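Local coordinates for hemolysin activator protein CdiB (Acinetobacter baumannii ACICU, PDB 6WIL) that probably secretes a contact-dependent growth inhibition toxin across the outer membrane, as a two-partner secretion transporter of the Omp85 superfamily, at residues A[309-314]-A[343-348]. Sequence-based numbering, arbitrary orientation.
With SO4 (sulfate ion), chain C.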
loop_
_atom_site.group_PDB
_atom_site.type_symbol
_atom_site.label_atom_id
_atom_site.label_comp_id
_atom_site.label_asym_id
_atom_site.label_seq_id
_atom_site.Cartn_x
_atom_site.Cartn_y
_atom_site.Cartn_z
ATOM N N HIS A 309 14.292 -0.584 33.205
ATOM C CA HIS A 309 13.058 -1.084 32.621
ATOM C C HIS A 309 12.100 0.074 32.391
ATOM O O HIS A 309 12.151 1.088 33.091
ATOM C CB HIS A 309 12.400 -2.151 33.511
ATOM C CG HIS A 309 12.072 -1.676 34.893
ATOM N ND1 HIS A 309 10.778 -1.554 35.351
ATOM C CD2 HIS A 309 12.871 -1.301 35.922
ATOM C CE1 HIS A 309 10.792 -1.125 36.600
ATOM N NE2 HIS A 309 12.050 -0.962 36.971
ATOM N N GLY A 310 11.225 -0.084 31.403
ATOM C CA GLY A 310 10.261 0.956 31.092
ATOM C C GLY A 310 9.216 0.457 30.118
ATOM O O GLY A 310 9.358 -0.602 29.502
ATOM N N ASN A 311 8.157 1.249 29.989
ATOM C CA ASN A 311 7.024 0.916 29.144
ATOM C C ASN A 311 6.765 2.043 28.152
ATOM O O ASN A 311 7.184 3.186 28.351
ATOM C CB ASN A 311 5.771 0.651 29.989
ATOM C CG ASN A 311 5.505 1.753 30.994
ATOM O OD1 ASN A 311 5.956 1.684 32.137
ATOM N ND2 ASN A 311 4.775 2.781 30.571
ATOM N N SER A 312 6.065 1.704 27.071
ATOM C CA SER A 312 5.741 2.671 26.032
ATOM C C SER A 312 4.434 2.261 25.370
ATOM O O SER A 312 4.243 1.085 25.047
ATOM C CB SER A 312 6.863 2.759 24.992
ATOM O OG SER A 312 6.869 4.019 24.349
ATOM N N GLN A 313 3.537 3.226 25.183
ATOM C CA GLN A 313 2.252 2.992 24.543
ATOM C C GLN A 313 2.097 3.951 23.372
ATOM O O GLN A 313 2.579 5.085 23.414
ATOM C CB GLN A 313 1.076 3.173 25.522
ATOM C CG GLN A 313 1.131 2.292 26.762
ATOM C CD GLN A 313 2.095 2.814 27.815
ATOM O OE1 GLN A 313 3.146 2.223 28.056
ATOM N NE2 GLN A 313 1.738 3.927 28.449
ATOM N N GLN A 314 1.413 3.490 22.327
ATOM C CA GLN A 314 1.171 4.313 21.149
ATOM C C GLN A 314 -0.191 3.973 20.568
ATOM O O GLN A 314 -0.485 2.802 20.317
ATOM C CB GLN A 314 2.264 4.109 20.095
ATOM C CG GLN A 314 2.226 5.111 18.952
ATOM C CD GLN A 314 3.494 5.079 18.118
ATOM O OE1 GLN A 314 4.433 4.341 18.426
ATOM N NE2 GLN A 314 3.530 5.878 17.056
ATOM N N GLN A 343 7.832 6.053 29.659
ATOM C CA GLN A 343 8.465 6.302 30.946
ATOM C C GLN A 343 9.530 5.244 31.195
ATOM O O GLN A 343 9.406 4.100 30.749
ATOM C CB GLN A 343 7.441 6.314 32.087
ATOM C CG GLN A 343 6.622 5.053 32.213
ATOM C CD GLN A 343 5.496 5.210 33.211
ATOM O OE1 GLN A 343 5.237 6.311 33.700
ATOM N NE2 GLN A 343 4.818 4.110 33.521
ATOM N N SER A 344 10.586 5.641 31.903
ATOM C CA SER A 344 11.724 4.776 32.180
ATOM C C SER A 344 11.942 4.652 33.684
ATOM O O SER A 344 11.557 5.526 34.465
ATOM C CB SER A 344 12.997 5.308 31.511
ATOM O OG SER A 344 12.792 5.530 30.126
ATOM N N PHE A 345 12.577 3.551 34.085
ATOM C CA PHE A 345 12.810 3.266 35.495
ATOM C C PHE A 345 14.227 2.753 35.697
ATOM O O PHE A 345 14.859 2.214 34.785
ATOM C CB PHE A 345 11.824 2.224 36.046
ATOM C CG PHE A 345 10.388 2.661 36.018
ATOM C CD1 PHE A 345 9.634 2.535 34.862
ATOM C CD2 PHE A 345 9.787 3.177 37.153
ATOM C CE1 PHE A 345 8.310 2.931 34.836
ATOM C CE2 PHE A 345 8.464 3.571 37.135
ATOM C CZ PHE A 345 7.724 3.448 35.974
ATOM N N LEU A 346 14.717 2.923 36.923
ATOM C CA LEU A 346 15.954 2.295 37.376
ATOM C C LEU A 346 15.666 1.641 38.720
ATOM O O LEU A 346 15.432 2.337 39.713
ATOM C CB LEU A 346 17.094 3.307 37.481
ATOM C CG LEU A 346 18.445 2.726 37.902
ATOM C CD1 LEU A 346 18.745 1.443 37.141
ATOM C CD2 LEU A 346 19.553 3.746 37.678
ATOM N N ASN A 347 15.673 0.307 38.740
ATOM C CA ASN A 347 15.346 -0.477 39.932
ATOM C C ASN A 347 14.058 0.024 40.580
ATOM O O ASN A 347 13.999 0.297 41.781
ATOM C CB ASN A 347 16.503 -0.468 40.935
ATOM C CG ASN A 347 17.733 -1.190 40.417
ATOM O OD1 ASN A 347 17.697 -1.833 39.367
ATOM N ND2 ASN A 347 18.827 -1.098 41.163
ATOM N N ASP A 348 13.020 0.163 39.755
ATOM C CA ASP A 348 11.681 0.565 40.174
ATOM C C ASP A 348 11.618 2.010 40.663
ATOM O O ASP A 348 10.655 2.397 41.333
ATOM C CB ASP A 348 11.125 -0.381 41.248
ATOM C CG ASP A 348 11.384 -1.845 40.927
ATOM O OD1 ASP A 348 11.353 -2.211 39.733
ATOM O OD2 ASP A 348 11.629 -2.627 41.870
HETATM S S SO4 C . 17.816 -0.124 44.505
HETATM O O1 SO4 C . 18.707 0.556 43.571
HETATM O O2 SO4 C . 18.158 0.260 45.874
HETATM O O3 SO4 C . 17.967 -1.569 44.348
HETATM O O4 SO4 C . 16.434 0.258 44.229
#
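His309 and Asn311 face Phe345 and Gln343 across two strands that run nearly antiparallel, with segment axes 4.6 Å apart at closest. Backbone bonding fixes the register. At the hydrogen-bonded pair Asn311–Gln343 both amides engage the opposite carbonyl, the straighter bond being Gln343 N to Asn311 O. At His309–Phe345 the link from His309 N to Phe345 O is paired with a weak, bent one from Phe345 N to His309 O. Between them lies the non-hydrogen-bonded pair Gly310–Ser344, where the CA atoms come within 4.2 Å.

The polar side-chain bond joins two amides. Gln343 NE2 gives a nearly straight hydrogen bond to Asn311 OD1 (3.0 Å, 167° at the hydrogen), meeting a lone pair in the carbonyl plane although the two amide planes stand 77° apart. Within its own strand, Asn311 ND2 donates to Gln313 OE1 at 3.0 Å, so both ends of the Asn311 amide are held and its rotation is fixed.

Aromatic contact is chiefly CH-pi: Phe345 CB sits over one face of the His309 imidazole, 3.5 Å from its centroid. The two rings are almost parallel but slid apart, with little overlap. His309 CG lies between the backbone N and carbonyl carbon (chi1 58°), and the end of the side chain comes nearer the other strand. There NE2 accepts a hydrogen bond from Asp348 N at 3.2 Å, in the ring plane.

Beyond Phe345, Asn347 and Asp348, both with positive phi, turn the chain. Asn347 OD1 bonds Ile307 N; its ND2 bonds Pro305 O and a sulfate oxygen, probably from the crystallisation liquor. The arrangement is the open end of a long beta hairpin, strands 308-326 and 329-346, within the 16-stranded antiparallel barrel characteristic of two-partner secretion transporters.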